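Local coordinates for protein papillomavirus transcription factor E2 (Human papillomavirus type 18, PDB 1QQH) that regulates transcription of the viral genome, and as an E2 activation domain probably also takes part in viral replication through its contacts with partner proteins, at residues G49-V54 and C63-A68; Y55-K60 and G115-W120; W81-T86 and S137-T142; S89-Y94 and Y104-S109. The protein carries 1 engineered substitution. All coordinates share one frame; numbering follows the deposited sequence.

How the contacts relate
All four contacts reach one antiparallel sheet of the E2 activation domain fragment. Contact 1 is a hairpin pairing of strands 45-56 and 63-75, and contact 2 continues strand 45-56 beyond it, with centres about 15 Å apart. Contact 4 packs against contact 1, centres about 11 Å apart; Phe107 CZ reaches Val54 CG2 at 3.5 Å. Contact 4 also meets contact 2, where Trp120 CH2 packs on Lys108 CA at 3.6 Å. Contact 3 lies on the opposite side of the chain's centre from contact 2, about 32 Å away between centres, and is joined to contact 4 by the Thr86 OG1 to Tyr104 OH pair at 3.0 Å.

Contact 1. Residues G49-V54 and C63-A68; sequences GQTVQV and CMTYVA
Val54 lays its CG2 methyl against Tyr66 in an antiparallel beta hairpin formed by strands 45-56 and 63-75. The two side chains cross obliquely, with Val54 CG2 3.6 Å from Tyr66 CE1. The methyl is put there by its position anti to the carbonyl carbon of Val54, while CG1 stands anti to the backbone N (chi1 176°). On the same face Val52 repeats that torsion, and its CG2 packs on Ala68 CB at 3.6 Å. Val52, Val54, Tyr66 and Ala68 thus form a buried apolar surface, over which Phe107 of helix 107-111 and Val88 of strand 81-89 also pack. The other face carries Thr51, Gln53, Thr65 and Val67 and is more exposed; there the methyls of Thr51 and Thr65 meet, CG2 to CG2, at 3.5 Å. The backbone fixes this register through paired bonds at Val52 and Tyr66 and at Val54 and Met64, whereas at Gln50 and Ala68 one bond is straight and the return one weak. Strand 120-124 pairs with the other edge of strand 45-56, His123 bonding the Gln53 backbone. At the exposed end, Val67 CG1 lies 3.6 Å from Gly49 CA.

Contact 2. Residues Y55-K60 and G115-W120; sequences YFDGNK and GNTGTW
Phe56 packs its ring atom CD2 on Trp120 CB at 3.6 Å, where strand 45-56 ends beside the start of strand 120-124. They form an antiparallel non-hydrogen-bonded pair with the two CA atoms 4.1 Å apart, the last pair of the two strands. The Phe56 ring meets Trp120 CB at a slant, and both side chains lie on one face of the sheet. The indole leads away from 55-60 to stack on His90, whose carbonyl oxygen takes a bond from NE1. Phe56 is buried, with Tyr66, Met64 and residues of helix 107-111 packed around it. Gly115 belongs to this close-packed side too: a CB there would clash with Phe56 CB, and its backbone angles (phi 125°) also favour glycine. Against it lies the carboxylate of Asp57, the residue that the 115-120 segment covers most. Asp57 OD1 accepts from Thr117 N at 2.9 Å, although the exact place of that oxygen is doubtful.

The solvent side is looser. Gly115 to Gly118 form a type I beta turn, closed by a bond from Gly118 N to Gly115 O, and its tip, with Asn116 and Gly118, is exposed and hardly meets the strand end. Gly58, the centre of an inverse gamma turn, leads the other chain away from the contact. Just past the Phe56 and Trp120 pair, Asp57 N gives a nearly straight bond of 2.7 Å to Thr119 O, reaching it from above the carbonyl plane.

Contact 3. Residues W81-T86 and S137-T142; sequences WDKTAT and STSDDT
Lys83 reaches across to Thr142 with CG anti to its backbone N (chi1 171°) and the rest of the chain extended, while a chi1 of -75°, anti to the carbonyl carbon, sets Asp141 CG on the side of Lys83, and OD1 meets its N. They join strand 81-89 of the antiparallel sheet to the irregular chain that follows strand 134-136. The lysine methylenes run past Asp140 O, with CG and CD both 3.4 Å from it, and NZ then bonds Thr142 O at 3.1 Å in the carbonyl plane. The ammonium is also held by a salt bridge to Glu25 and a bond to Ser144 OG. At the other end of the residue, Lys83 N donates to Asp141 OD1 at 3.3 Å, a long bond. This carboxylate approaches that of Asp82, like charges that might raise the affinity of either for a proton. An Asx turn folds the tail, Thr142 N meeting Asp140 OD1 from above the carboxylate plane. Farther along, Ser139 OG turns to Ser71 and Asp70, and a water accepts from Ser137 N and lies 2.6 Å from Thr86 O. Between these points Ala85 CB points into the tail, 3.3 Å from Ser137 O.

Contact 4. Residues S89-Y94 and Y104-S109; sequences SHRGLY and YIEFKS
Phe107 lies with one ring face over Gly92, whose CA stands 3.7 Å from the ring centroid in a CH-pi contact offset toward the rim. His90 O approaches the ring edge in its plane. A CB on Gly92 would run into Ile105 O, and its backbone (phi 153°) also favours glycine. Leu93 supplies a second CH-pi contact: its CB sits over one face of the Tyr104 ring, 4.1 Å from the centroid. Leu93 CD2 meets Phe107 CZ at 4.0 Å; Val52, Val88 and Tyr66 also pack on this leucine.

Outside this packing, Arg91 and Glu106 lie side by side, pointing the same way, with their flat groups nearly coplanar. Arg91 grips the carboxylate side-on, NE to OE1 at 3.1 Å and NH2 to OE2 at 3.0 Å, each through a syn lone pair; two nearly straight bonds should fix the rotation of both groups. The guanidinium also makes a cation-pi contact with Phe103. Arg91 O accepts from Phe107 N at 2.9 Å, and a water links the same oxygen to Lys108 N. Leu93 N bonds Ile105 O at 3.0 Å, and Tyr104 N bonds Leu93 O at 2.9 Å. This short antiparallel pairing runs straight into helix 107-111, with Glu106, its side chain engaged by Arg91, at the N-cap position.

Contact 1. Residues G49-V54 and C63-A68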
# COMPACT_ATOMS: atom_id res chain seq x y z
N GLY A 49 -10.50 -6.92 10.80
CA GLY A 49 -11.83 -6.53 11.22
C GLY A 49 -12.58 -7.71 11.82
O GLY A 49 -12.50 -8.83 11.33
N GLN A 50 -13.30 -7.43 12.90
CA GLN A 50 -14.08 -8.45 13.60
C GLN A 50 -15.46 -7.86 13.86
O GLN A 50 -15.58 -6.72 14.30
CB GLN A 50 -13.41 -8.80 14.93
CG GLN A 50 -13.46 -10.28 15.28
CD GLN A 50 -12.64 -11.12 14.32
OE1 GLN A 50 -11.45 -10.85 14.12
NE2 GLN A 50 -13.26 -12.14 13.74
N THR A 51 -16.49 -8.65 13.59
CA THR A 51 -17.87 -8.23 13.76
C THR A 51 -18.37 -8.19 15.19
O THR A 51 -18.34 -9.19 15.91
CB THR A 51 -18.82 -9.16 12.97
OG1 THR A 51 -18.57 -9.00 11.57
CG2 THR A 51 -20.28 -8.82 13.25
N VAL A 52 -18.86 -7.02 15.60
CA VAL A 52 -19.44 -6.85 16.93
C VAL A 52 -20.93 -6.59 16.72
O VAL A 52 -21.31 -5.69 15.96
CB VAL A 52 -18.83 -5.65 17.67
CG1 VAL A 52 -19.64 -5.36 18.94
CG2 VAL A 52 -17.39 -5.95 18.04
N GLN A 53 -21.77 -7.39 17.37
CA GLN A 53 -23.21 -7.22 17.23
C GLN A 53 -23.79 -6.57 18.47
O GLN A 53 -23.47 -6.95 19.59
CB GLN A 53 -23.90 -8.57 17.05
CG GLN A 53 -23.45 -9.37 15.88
CD GLN A 53 -24.11 -10.73 15.89
OE1 GLN A 53 -23.90 -11.53 16.81
NE2 GLN A 53 -24.92 -11.00 14.87
N VAL A 54 -24.66 -5.58 18.25
CA VAL A 54 -25.30 -4.89 19.35
C VAL A 54 -26.81 -4.98 19.17
O VAL A 54 -27.33 -4.67 18.10
CB VAL A 54 -24.91 -3.41 19.40
CG1 VAL A 54 -25.68 -2.70 20.50
CG2 VAL A 54 -23.41 -3.28 19.64
N CYS A 63 -30.80 -5.31 15.12
CA CYS A 63 -29.41 -5.61 15.48
C CYS A 63 -28.35 -4.87 14.68
O CYS A 63 -28.13 -5.17 13.50
CB CYS A 63 -29.18 -7.12 15.36
SG CYS A 63 -27.44 -7.63 15.50
N MET A 64 -27.67 -3.92 15.31
CA MET A 64 -26.61 -3.16 14.65
C MET A 64 -25.28 -3.90 14.70
O MET A 64 -24.96 -4.58 15.68
CB MET A 64 -26.44 -1.79 15.30
CG MET A 64 -27.37 -0.72 14.73
SD MET A 64 -27.02 -0.38 12.98
CE MET A 64 -26.15 1.21 13.10
N THR A 65 -24.50 -3.76 13.64
CA THR A 65 -23.20 -4.40 13.55
C THR A 65 -22.09 -3.36 13.48
O THR A 65 -22.27 -2.30 12.87
CB THR A 65 -23.10 -5.31 12.32
OG1 THR A 65 -23.93 -6.46 12.51
CG2 THR A 65 -21.67 -5.78 12.12
N TYR A 66 -20.97 -3.65 14.13
CA TYR A 66 -19.81 -2.76 14.12
C TYR A 66 -18.56 -3.58 13.93
O TYR A 66 -18.55 -4.79 14.18
CB TYR A 66 -19.69 -1.98 15.42
CG TYR A 66 -20.93 -1.21 15.76
CD1 TYR A 66 -21.97 -1.83 16.45
CD2 TYR A 66 -21.09 0.10 15.35
CE1 TYR A 66 -23.14 -1.16 16.71
CE2 TYR A 66 -22.27 0.79 15.61
CZ TYR A 66 -23.28 0.14 16.29
OH TYR A 66 -24.46 0.78 16.53
N VAL A 67 -17.50 -2.92 13.50
CA VAL A 67 -16.24 -3.62 13.26
C VAL A 67 -15.21 -3.28 14.32
O VAL A 67 -14.88 -2.12 14.54
CB VAL A 67 -15.65 -3.28 11.87
CG1 VAL A 67 -14.30 -3.97 11.69
CG2 VAL A 67 -16.61 -3.72 10.78
N ALA A 68 -14.71 -4.33 14.97
CA ALA A 68 -13.67 -4.19 15.98
C ALA A 68 -12.39 -4.69 15.30
O ALA A 68 -12.29 -5.85 14.93
CB ALA A 68 -13.99 -5.05 17.18

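Contact 2. Residues Y55-K60 and G115-W120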
# COMPACT_ATOMS: atom_id res chain seq x y z
N TYR A 55 -27.49 -5.42 20.22
CA TYR A 55 -28.94 -5.54 20.19
C TYR A 55 -29.51 -4.46 21.10
O TYR A 55 -29.24 -4.45 22.30
CB TYR A 55 -29.37 -6.92 20.70
CG TYR A 55 -28.80 -8.07 19.91
CD1 TYR A 55 -27.50 -8.51 20.12
CD2 TYR A 55 -29.56 -8.72 18.94
CE1 TYR A 55 -26.97 -9.57 19.39
CE2 TYR A 55 -29.04 -9.78 18.20
CZ TYR A 55 -27.75 -10.20 18.43
OH TYR A 55 -27.24 -11.26 17.70
N PHE A 56 -30.29 -3.55 20.53
CA PHE A 56 -30.88 -2.47 21.29
C PHE A 56 -32.24 -2.88 21.82
O PHE A 56 -33.03 -3.50 21.11
CB PHE A 56 -30.99 -1.21 20.43
CG PHE A 56 -29.68 -0.75 19.91
CD1 PHE A 56 -29.30 -1.02 18.60
CD2 PHE A 56 -28.78 -0.07 20.74
CE1 PHE A 56 -28.06 -0.63 18.12
CE2 PHE A 56 -27.54 0.32 20.28
CZ PHE A 56 -27.17 0.03 18.96
N ASP A 57 -32.50 -2.53 23.08
CA ASP A 57 -33.74 -2.89 23.74
C ASP A 57 -33.68 -4.41 23.86
O ASP A 57 -32.63 -5.00 23.61
CB ASP A 57 -34.95 -2.47 22.90
CG ASP A 57 -34.86 -1.02 22.44
OD1 ASP A 57 -34.70 -0.12 23.29
OD2 ASP A 57 -34.96 -0.78 21.21
N GLY A 58 -34.78 -5.04 24.24
CA GLY A 58 -34.77 -6.49 24.37
C GLY A 58 -35.24 -7.16 23.09
O GLY A 58 -36.17 -7.96 23.11
N ASN A 59 -34.58 -6.84 21.98
CA ASN A 59 -34.97 -7.41 20.69
C ASN A 59 -33.80 -7.83 19.81
O ASN A 59 -32.90 -7.04 19.54
CB ASN A 59 -35.84 -6.39 19.94
CG ASN A 59 -36.24 -6.87 18.56
OD1 ASN A 59 -36.78 -7.96 18.40
ND2 ASN A 59 -35.99 -6.04 17.56
N LYS A 60 -33.83 -9.08 19.36
CA LYS A 60 -32.78 -9.61 18.49
C LYS A 60 -32.82 -8.90 17.14
O LYS A 60 -31.80 -8.79 16.45
CB LYS A 60 -32.94 -11.12 18.29
CG LYS A 60 -32.76 -11.94 19.57
CD LYS A 60 -31.40 -11.70 20.21
CE LYS A 60 -31.25 -12.47 21.52
NZ LYS A 60 -29.94 -12.23 22.17
N GLY A 115 -33.48 2.57 19.68
CA GLY A 115 -33.70 1.90 20.95
C GLY A 115 -34.13 2.85 22.04
O GLY A 115 -33.32 3.40 22.79
N ASN A 116 -35.44 3.03 22.14
CA ASN A 116 -36.05 3.92 23.13
C ASN A 116 -35.82 3.46 24.56
O ASN A 116 -35.87 4.27 25.49
CB ASN A 116 -37.55 4.01 22.86
CG ASN A 116 -37.92 3.53 21.47
OD1 ASN A 116 -37.55 4.16 20.47
ND2 ASN A 116 -38.63 2.41 21.40
N THR A 117 -35.59 2.17 24.74
CA THR A 117 -35.38 1.62 26.08
C THR A 117 -34.09 2.10 26.73
O THR A 117 -33.93 2.00 27.95
CB THR A 117 -35.39 0.08 26.04
OG1 THR A 117 -36.51 -0.36 25.27
CG2 THR A 117 -35.51 -0.49 27.46
N GLY A 118 -33.16 2.61 25.92
CA GLY A 118 -31.90 3.08 26.47
C GLY A 118 -31.07 1.92 26.98
O GLY A 118 -30.09 2.09 27.70
N THR A 119 -31.47 0.72 26.58
CA THR A 119 -30.79 -0.51 26.96
C THR A 119 -30.25 -1.18 25.70
O THR A 119 -30.81 -1.01 24.62
CB THR A 119 -31.78 -1.49 27.67
OG1 THR A 119 -31.71 -1.28 29.08
CG2 THR A 119 -31.45 -2.94 27.35
N TRP A 120 -29.15 -1.91 25.84
CA TRP A 120 -28.57 -2.61 24.70
C TRP A 120 -27.70 -3.75 25.19
O TRP A 120 -27.22 -3.74 26.33
CB TRP A 120 -27.76 -1.64 23.83
CG TRP A 120 -26.49 -1.16 24.43
CD1 TRP A 120 -25.27 -1.77 24.38
CD2 TRP A 120 -26.31 0.05 25.18
NE1 TRP A 120 -24.34 -1.02 25.04
CE2 TRP A 120 -24.94 0.10 25.55
CE3 TRP A 120 -27.16 1.08 25.59
CZ2 TRP A 120 -24.41 1.15 26.30
CZ3 TRP A 120 -26.64 2.12 26.33
CH2 TRP A 120 -25.27 2.15 26.68

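Contact 3. Residues W81-T86 and S137-T142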
# COMPACT_ATOMS: atom_id res chain seq x y z
N TRP A 81 4.73 5.18 15.42
CA TRP A 81 3.58 4.31 15.27
C TRP A 81 3.54 3.16 16.26
O TRP A 81 4.49 2.39 16.37
CB TRP A 81 3.53 3.74 13.84
CG TRP A 81 3.22 4.77 12.82
CD1 TRP A 81 4.11 5.56 12.15
CD2 TRP A 81 1.91 5.20 12.40
NE1 TRP A 81 3.44 6.46 11.35
CE2 TRP A 81 2.09 6.26 11.49
CE3 TRP A 81 0.61 4.79 12.72
CZ2 TRP A 81 1.02 6.92 10.89
CZ3 TRP A 81 -0.46 5.45 12.13
CH2 TRP A 81 -0.25 6.50 11.22
N ASP A 82 2.43 3.05 16.98
CA ASP A 82 2.25 1.96 17.93
C ASP A 82 1.11 1.09 17.43
O ASP A 82 0.26 1.54 16.66
CB ASP A 82 1.92 2.48 19.33
CG ASP A 82 3.12 3.09 20.01
OD1 ASP A 82 4.22 2.48 19.95
OD2 ASP A 82 2.98 4.17 20.62
N LYS A 83 1.10 -0.16 17.86
CA LYS A 83 0.10 -1.13 17.46
C LYS A 83 -0.60 -1.70 18.70
O LYS A 83 0.06 -2.10 19.66
CB LYS A 83 0.79 -2.24 16.66
CG LYS A 83 -0.03 -3.45 16.33
CD LYS A 83 0.84 -4.48 15.62
CE LYS A 83 0.12 -5.79 15.42
NZ LYS A 83 1.00 -6.77 14.74
N THR A 84 -1.93 -1.70 18.68
CA THR A 84 -2.68 -2.22 19.81
C THR A 84 -3.99 -2.86 19.37
O THR A 84 -4.38 -2.79 18.21
CB THR A 84 -2.98 -1.12 20.85
OG1 THR A 84 -3.56 -1.71 22.01
CG2 THR A 84 -3.94 -0.09 20.28
N ALA A 85 -4.67 -3.50 20.31
CA ALA A 85 -5.93 -4.17 19.99
C ALA A 85 -7.14 -3.28 20.20
O ALA A 85 -7.07 -2.25 20.88
CB ALA A 85 -6.08 -5.43 20.85
N THR A 86 -8.25 -3.68 19.60
CA THR A 86 -9.48 -2.93 19.79
C THR A 86 -10.16 -3.63 20.95
O THR A 86 -10.18 -4.86 21.02
CB THR A 86 -10.40 -3.00 18.56
OG1 THR A 86 -10.00 -2.00 17.62
CG2 THR A 86 -11.84 -2.76 18.97
N SER A 137 -8.47 -8.34 20.95
CA SER A 137 -7.50 -9.22 20.32
C SER A 137 -6.29 -9.22 21.24
O SER A 137 -6.23 -8.45 22.20
CB SER A 137 -7.11 -8.67 18.95
OG SER A 137 -6.12 -9.47 18.34
N THR A 138 -5.33 -10.09 20.96
CA THR A 138 -4.12 -10.17 21.77
C THR A 138 -3.03 -9.24 21.21
O THR A 138 -1.95 -9.12 21.79
CB THR A 138 -3.59 -11.61 21.82
OG1 THR A 138 -3.41 -12.10 20.49
CG2 THR A 138 -4.59 -12.51 22.53
N SER A 139 -3.32 -8.60 20.08
CA SER A 139 -2.38 -7.68 19.44
C SER A 139 -1.76 -6.65 20.37
O SER A 139 -2.45 -6.03 21.19
CB SER A 139 -3.07 -6.93 18.29
OG SER A 139 -3.45 -7.79 17.24
N ASP A 140 -0.44 -6.47 20.24
CA ASP A 140 0.29 -5.49 21.03
C ASP A 140 1.37 -4.87 20.13
O ASP A 140 1.37 -5.11 18.92
CB ASP A 140 0.90 -6.12 22.28
CG ASP A 140 1.97 -7.17 21.97
OD1 ASP A 140 2.21 -7.46 20.78
OD2 ASP A 140 2.56 -7.71 22.94
N ASP A 141 2.28 -4.09 20.70
CA ASP A 141 3.34 -3.45 19.91
C ASP A 141 4.17 -4.41 19.06
O ASP A 141 4.85 -3.98 18.13
CB ASP A 141 4.29 -2.65 20.81
CG ASP A 141 3.68 -1.35 21.29
OD1 ASP A 141 2.95 -0.70 20.51
OD2 ASP A 141 3.95 -0.96 22.44
N THR A 142 4.11 -5.70 19.37
CA THR A 142 4.85 -6.71 18.62
C THR A 142 4.44 -6.75 17.15
O THR A 142 3.25 -6.66 16.83
CB THR A 142 4.64 -8.12 19.22
OG1 THR A 142 5.10 -8.14 20.58
CG2 THR A 142 5.39 -9.17 18.42
O HOH W 1 -9.53 -6.20 18.94

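Contact 4. Residues S89-Y94 and Y104-S109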
# COMPACT_ATOMS: atom_id res chain seq x y z
N SER A 89 -16.31 -3.28 24.83
CA SER A 89 -16.99 -3.27 26.13
C SER A 89 -18.45 -2.92 25.90
O SER A 89 -18.85 -2.63 24.78
CB SER A 89 -16.37 -2.23 27.05
OG SER A 89 -16.68 -0.92 26.59
N HIS A 90 -19.24 -2.93 26.97
CA HIS A 90 -20.65 -2.59 26.87
C HIS A 90 -20.77 -1.10 26.53
O HIS A 90 -21.76 -0.67 25.94
CB HIS A 90 -21.37 -2.90 28.19
CG HIS A 90 -22.84 -2.65 28.15
ND1 HIS A 90 -23.40 -1.45 28.54
CD2 HIS A 90 -23.87 -3.43 27.75
CE1 HIS A 90 -24.71 -1.50 28.37
NE2 HIS A 90 -25.02 -2.69 27.89
N ARG A 91 -19.75 -0.32 26.89
CA ARG A 91 -19.76 1.11 26.60
C ARG A 91 -19.46 1.44 25.13
O ARG A 91 -19.93 2.46 24.62
CB ARG A 91 -18.74 1.83 27.49
CG ARG A 91 -18.54 3.29 27.08
CD ARG A 91 -17.61 4.06 28.01
NE ARG A 91 -17.23 5.33 27.39
CZ ARG A 91 -16.39 6.20 27.92
NH1 ARG A 91 -15.84 5.97 29.11
NH2 ARG A 91 -16.09 7.32 27.27
N GLY A 92 -18.70 0.59 24.46
CA GLY A 92 -18.37 0.84 23.07
C GLY A 92 -17.06 0.22 22.65
O GLY A 92 -16.55 -0.68 23.33
N LEU A 93 -16.50 0.68 21.54
CA LEU A 93 -15.22 0.16 21.05
C LEU A 93 -14.12 1.17 21.30
O LEU A 93 -14.28 2.36 21.05
CB LEU A 93 -15.29 -0.13 19.55
CG LEU A 93 -16.43 -1.02 19.05
CD1 LEU A 93 -16.25 -1.25 17.56
CD2 LEU A 93 -16.45 -2.34 19.81
N TYR A 94 -13.00 0.69 21.81
CA TYR A 94 -11.89 1.59 22.09
C TYR A 94 -10.55 0.89 21.91
O TYR A 94 -10.49 -0.33 21.76
CB TYR A 94 -12.02 2.14 23.52
CG TYR A 94 -11.81 1.12 24.63
CD1 TYR A 94 -10.55 0.92 25.20
CD2 TYR A 94 -12.87 0.37 25.13
CE1 TYR A 94 -10.35 -0.00 26.23
CE2 TYR A 94 -12.69 -0.56 26.16
CZ TYR A 94 -11.42 -0.74 26.71
OH TYR A 94 -11.23 -1.66 27.71
N TYR A 104 -13.97 4.91 19.73
CA TYR A 104 -14.22 5.40 18.38
C TYR A 104 -15.66 5.06 17.99
O TYR A 104 -16.08 5.25 16.85
CB TYR A 104 -13.20 4.86 17.37
CG TYR A 104 -13.09 3.36 17.21
CD1 TYR A 104 -13.91 2.67 16.33
CD2 TYR A 104 -12.10 2.64 17.89
CE1 TYR A 104 -13.75 1.30 16.10
CE2 TYR A 104 -11.92 1.28 17.68
CZ TYR A 104 -12.75 0.61 16.78
OH TYR A 104 -12.55 -0.73 16.56
N ILE A 105 -16.39 4.54 18.97
CA ILE A 105 -17.81 4.20 18.86
C ILE A 105 -18.35 4.09 20.28
O ILE A 105 -17.85 3.31 21.09
CB ILE A 105 -18.08 2.87 18.14
CG1 ILE A 105 -17.85 3.03 16.64
CG2 ILE A 105 -19.52 2.45 18.37
CD1 ILE A 105 -18.38 1.90 15.80
N GLU A 106 -19.36 4.90 20.58
CA GLU A 106 -19.99 4.91 21.90
C GLU A 106 -21.38 4.30 21.70
O GLU A 106 -22.20 4.84 20.95
CB GLU A 106 -20.10 6.34 22.41
CG GLU A 106 -18.75 7.01 22.65
CD GLU A 106 -18.19 6.72 24.03
OE1 GLU A 106 -18.66 5.77 24.69
OE2 GLU A 106 -17.26 7.45 24.46
N PHE A 107 -21.62 3.18 22.35
CA PHE A 107 -22.90 2.49 22.22
C PHE A 107 -24.07 3.24 22.85
O PHE A 107 -25.22 2.98 22.51
CB PHE A 107 -22.78 1.07 22.78
CG PHE A 107 -21.93 0.15 21.93
CD1 PHE A 107 -21.25 -0.93 22.51
CD2 PHE A 107 -21.81 0.34 20.55
CE1 PHE A 107 -20.48 -1.80 21.74
CE2 PHE A 107 -21.04 -0.53 19.77
CZ PHE A 107 -20.37 -1.60 20.37
N LYS A 108 -23.79 4.15 23.78
CA LYS A 108 -24.87 4.90 24.40
C LYS A 108 -25.43 5.89 23.39
O LYS A 108 -26.64 6.05 23.26
CB LYS A 108 -24.39 5.67 25.63
CG LYS A 108 -25.50 6.52 26.24
CD LYS A 108 -25.09 7.17 27.55
CE LYS A 108 -26.27 7.91 28.18
NZ LYS A 108 -25.91 8.63 29.43
N SER A 109 -24.55 6.56 22.66
CA SER A 109 -24.98 7.52 21.67
C SER A 109 -25.65 6.76 20.54
O SER A 109 -26.56 7.26 19.88
CB SER A 109 -23.78 8.31 21.14
OG SER A 109 -23.24 7.70 19.98
O HOH W 2 -21.65 4.16 25.66